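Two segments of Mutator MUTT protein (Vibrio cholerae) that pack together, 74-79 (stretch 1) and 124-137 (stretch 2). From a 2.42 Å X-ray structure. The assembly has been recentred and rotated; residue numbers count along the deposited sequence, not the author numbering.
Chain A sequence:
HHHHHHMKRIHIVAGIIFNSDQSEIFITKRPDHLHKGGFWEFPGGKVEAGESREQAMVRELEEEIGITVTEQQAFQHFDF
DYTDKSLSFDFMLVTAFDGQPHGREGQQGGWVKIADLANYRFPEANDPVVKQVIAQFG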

# COMPACT_ATOMS: atom_id res chain seq x y z
N ALA A 74 7.28 9.43 -0.90
CA ALA A 74 6.07 9.62 -1.69
C ALA A 74 6.31 9.08 -3.11
O ALA A 74 7.35 9.32 -3.64
CB ALA A 74 5.66 11.08 -1.74
N PHE A 75 5.35 8.36 -3.68
CA PHE A 75 5.49 7.69 -4.96
C PHE A 75 4.55 8.28 -6.01
O PHE A 75 4.92 8.42 -7.14
CB PHE A 75 5.23 6.17 -4.79
CG PHE A 75 5.36 5.33 -6.08
CD1 PHE A 75 6.57 5.26 -6.78
CD2 PHE A 75 4.30 4.58 -6.53
CE1 PHE A 75 6.72 4.46 -7.94
CE2 PHE A 75 4.45 3.79 -7.71
CZ PHE A 75 5.67 3.74 -8.42
N GLN A 76 3.34 8.61 -5.62
CA GLN A 76 2.34 9.09 -6.54
C GLN A 76 1.09 9.51 -5.77
O GLN A 76 0.69 8.83 -4.83
CB GLN A 76 2.00 8.01 -7.55
CG GLN A 76 0.82 8.34 -8.46
CD GLN A 76 1.06 9.58 -9.25
OE1 GLN A 76 0.39 10.58 -9.06
NE2 GLN A 76 2.05 9.55 -10.12
N HIS A 77 0.46 10.60 -6.18
CA HIS A 77 -0.74 11.10 -5.53
C HIS A 77 -1.84 11.13 -6.57
O HIS A 77 -1.55 11.33 -7.74
CB HIS A 77 -0.50 12.48 -4.87
CG HIS A 77 0.10 13.51 -5.78
N PHE A 78 -3.08 10.89 -6.15
CA PHE A 78 -4.25 10.83 -7.03
C PHE A 78 -5.46 11.47 -6.39
O PHE A 78 -5.76 11.15 -5.25
CB PHE A 78 -4.63 9.40 -7.37
CG PHE A 78 -3.85 8.81 -8.48
CD1 PHE A 78 -3.55 9.52 -9.62
CD2 PHE A 78 -3.42 7.51 -8.39
CE1 PHE A 78 -2.83 8.92 -10.66
N ASP A 79 -6.17 12.32 -7.14
CA ASP A 79 -7.34 13.02 -6.60
C ASP A 79 -8.58 12.55 -7.28
O ASP A 79 -8.55 12.31 -8.47
CB ASP A 79 -7.22 14.53 -6.79
CG ASP A 79 -6.36 15.19 -5.75
N GLU A 124 -10.03 -0.19 -9.86
CA GLU A 124 -9.48 0.70 -10.87
C GLU A 124 -8.60 1.77 -10.21
O GLU A 124 -7.62 2.21 -10.80
CB GLU A 124 -10.59 1.33 -11.72
CG GLU A 124 -10.15 2.38 -12.74
CD GLU A 124 -9.53 1.81 -14.02
OE1 GLU A 124 -9.45 0.56 -14.17
OE2 GLU A 124 -9.17 2.63 -14.91
N ALA A 125 -8.91 2.17 -8.99
CA ALA A 125 -8.16 3.24 -8.34
C ALA A 125 -6.64 2.94 -8.36
O ALA A 125 -5.84 3.81 -8.68
CB ALA A 125 -8.68 3.45 -6.91
N ASN A 126 -6.27 1.71 -8.09
CA ASN A 126 -4.88 1.32 -8.02
C ASN A 126 -4.20 1.01 -9.36
O ASN A 126 -3.00 0.83 -9.40
CB ASN A 126 -4.75 0.08 -7.12
CG ASN A 126 -5.21 0.34 -5.67
OD1 ASN A 126 -5.21 -0.57 -4.83
ND2 ASN A 126 -5.64 1.58 -5.40
N ASP A 127 -4.94 0.93 -10.45
CA ASP A 127 -4.36 0.49 -11.71
C ASP A 127 -3.18 1.36 -12.11
O ASP A 127 -2.10 0.84 -12.33
CB ASP A 127 -5.40 0.46 -12.85
CG ASP A 127 -6.18 -0.81 -12.89
OD1 ASP A 127 -6.20 -1.49 -11.84
N PRO A 128 -3.37 2.68 -12.18
CA PRO A 128 -2.19 3.50 -12.54
C PRO A 128 -1.01 3.33 -11.59
O PRO A 128 0.13 3.48 -12.04
CB PRO A 128 -2.71 4.94 -12.50
CG PRO A 128 -4.11 4.92 -11.89
CD PRO A 128 -4.60 3.48 -11.96
N VAL A 129 -1.25 2.98 -10.32
CA VAL A 129 -0.15 2.77 -9.42
C VAL A 129 0.50 1.43 -9.72
O VAL A 129 1.72 1.33 -9.65
CB VAL A 129 -0.55 2.82 -7.98
CG1 VAL A 129 0.62 2.38 -7.10
CG2 VAL A 129 -1.07 4.25 -7.61
N VAL A 130 -0.29 0.41 -10.04
CA VAL A 130 0.23 -0.93 -10.39
C VAL A 130 1.14 -0.78 -11.58
O VAL A 130 2.17 -1.39 -11.66
CB VAL A 130 -0.89 -1.96 -10.72
CG1 VAL A 130 -0.34 -3.25 -11.40
CG2 VAL A 130 -1.64 -2.33 -9.49
N LYS A 131 0.74 0.06 -12.50
CA LYS A 131 1.47 0.17 -13.75
C LYS A 131 2.72 0.96 -13.48
O LYS A 131 3.76 0.61 -14.02
CB LYS A 131 0.58 0.77 -14.83
CG LYS A 131 -0.58 -0.16 -15.17
CD LYS A 131 -1.66 0.51 -16.01
CE LYS A 131 -2.73 -0.52 -16.43
NZ LYS A 131 -3.80 -0.03 -17.35
N GLN A 132 2.66 1.96 -12.59
CA GLN A 132 3.84 2.76 -12.26
C GLN A 132 4.89 1.91 -11.59
O GLN A 132 6.05 2.09 -11.87
CB GLN A 132 3.51 3.95 -11.36
CG GLN A 132 4.52 5.09 -11.58
CD GLN A 132 4.57 6.13 -10.48
NE2 GLN A 132 5.46 7.13 -10.64
N VAL A 133 4.48 1.00 -10.70
CA VAL A 133 5.41 0.09 -10.06
C VAL A 133 6.09 -0.77 -11.14
O VAL A 133 7.29 -0.97 -11.14
CB VAL A 133 4.71 -0.78 -9.06
CG1 VAL A 133 5.68 -1.80 -8.47
CG2 VAL A 133 4.09 0.05 -7.97
N ILE A 134 5.29 -1.24 -12.07
CA ILE A 134 5.75 -2.19 -13.07
C ILE A 134 6.72 -1.40 -13.97
O ILE A 134 7.83 -1.85 -14.23
CB ILE A 134 4.50 -2.83 -13.83
CG1 ILE A 134 4.07 -4.18 -13.20
CG2 ILE A 134 4.77 -3.00 -15.31
CD1 ILE A 134 2.86 -4.81 -13.84
N ALA A 135 6.34 -0.21 -14.39
CA ALA A 135 7.19 0.61 -15.24
C ALA A 135 8.50 0.93 -14.54
O ALA A 135 9.55 0.80 -15.15
CB ALA A 135 6.45 1.92 -15.69
N GLN A 136 8.45 1.33 -13.27
CA GLN A 136 9.66 1.51 -12.48
C GLN A 136 10.32 0.19 -12.07
O GLN A 136 10.86 0.12 -10.97
CB GLN A 136 9.34 2.30 -11.20
CG GLN A 136 8.55 3.62 -11.39
CD GLN A 136 9.38 4.73 -11.99
OE1 GLN A 136 9.32 4.98 -13.21
NE2 GLN A 136 10.16 5.40 -11.15
N PHE A 137 10.32 -0.82 -12.96
CA PHE A 137 10.53 -2.26 -12.66
C PHE A 137 10.61 -2.53 -11.17
O PHE A 137 11.53 -3.21 -10.74
CB PHE A 137 11.81 -2.83 -13.30
CG PHE A 137 11.87 -2.74 -14.80
CD1 PHE A 137 10.72 -2.69 -15.57
CD2 PHE A 137 13.10 -2.72 -15.45
CE1 PHE A 137 10.79 -2.61 -16.96
CE2 PHE A 137 13.19 -2.63 -16.83
CZ PHE A 137 12.03 -2.58 -17.59

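A short run of β-strand, residues 74 to 79, packs along a helix that includes residues 127 to 135. The two run nearly antiparallel, with 153° between their N-to-C directions, and their axes approach to 9.8 Å. No hydrogen bond joins the modelled atoms of the two stretches; the contact rests on side-chain packing, which buries 363 Å² counted over both sides.

Ala 74, the first residue of this segment, does not reach the helix. Phe 75 follows and makes the largest contribution. Its CA-to-CB bond points toward the helix, and a t rotamer at chi1 carries the ring among residues spaced along successive turns. Near the ring plane, Val 129 CG1 lies 4.1 Å from Phe 75 CE2; Val 133 CG2 is 3.8 Å from the same atom CE2 of Phe 75. These two valines are four residues apart, about one helical turn, so their branched side chains present neighbouring apolar surfaces to one aromatic ring. Gln 132 covers one face of the ring, its CD 3.3 Å from Phe 75 CZ; with chi1 and chi2 both t, its extended chain brings the CD end of the side chain over the ring; its OE1 is not modelled. Further along, Gln 136 CG sits 4.0 Å from Phe 75 CE1, near the ring plane, so that the aliphatic part of a polar residue meets the phenyl edge. A broad, flat, apolar side chain suits a site with so many neighbours.

Gln 76 also directs its CA-to-CB bond toward the helix, but its contact is looser: its NE2 is 4.2 Å from Gln 132 NE2, which is van der Waals proximity between two amides. Its OE1 instead accepts a weak hydrogen bond from the backbone N of His 77, at 2.9 Å. A long polar side chain suits this partly exposed margin.

His 77 points away from the helix and is exposed, a setting that tolerates a polar side chain; its ring is modelled only as far as CG.

Phe 78 turns toward the helix again and packs against its N-terminal part. Among the ring atoms modelled, which lack CE2 and CZ, Phe 78 CD2 is 4.1 Å from Val 129 CG2, while Phe 78 CE1 is 4.4 Å from Pro 128 CG. Val 129 thus touches both phenylalanines, using CG1 for one and CG2 for the other, and its buried, β-branched side chain fits between them. Pro 128 adds a compact apolar ring at the more exposed side. Asp 79, exposed and beyond reach of the helix, ends the segment with a residue suited to solvent.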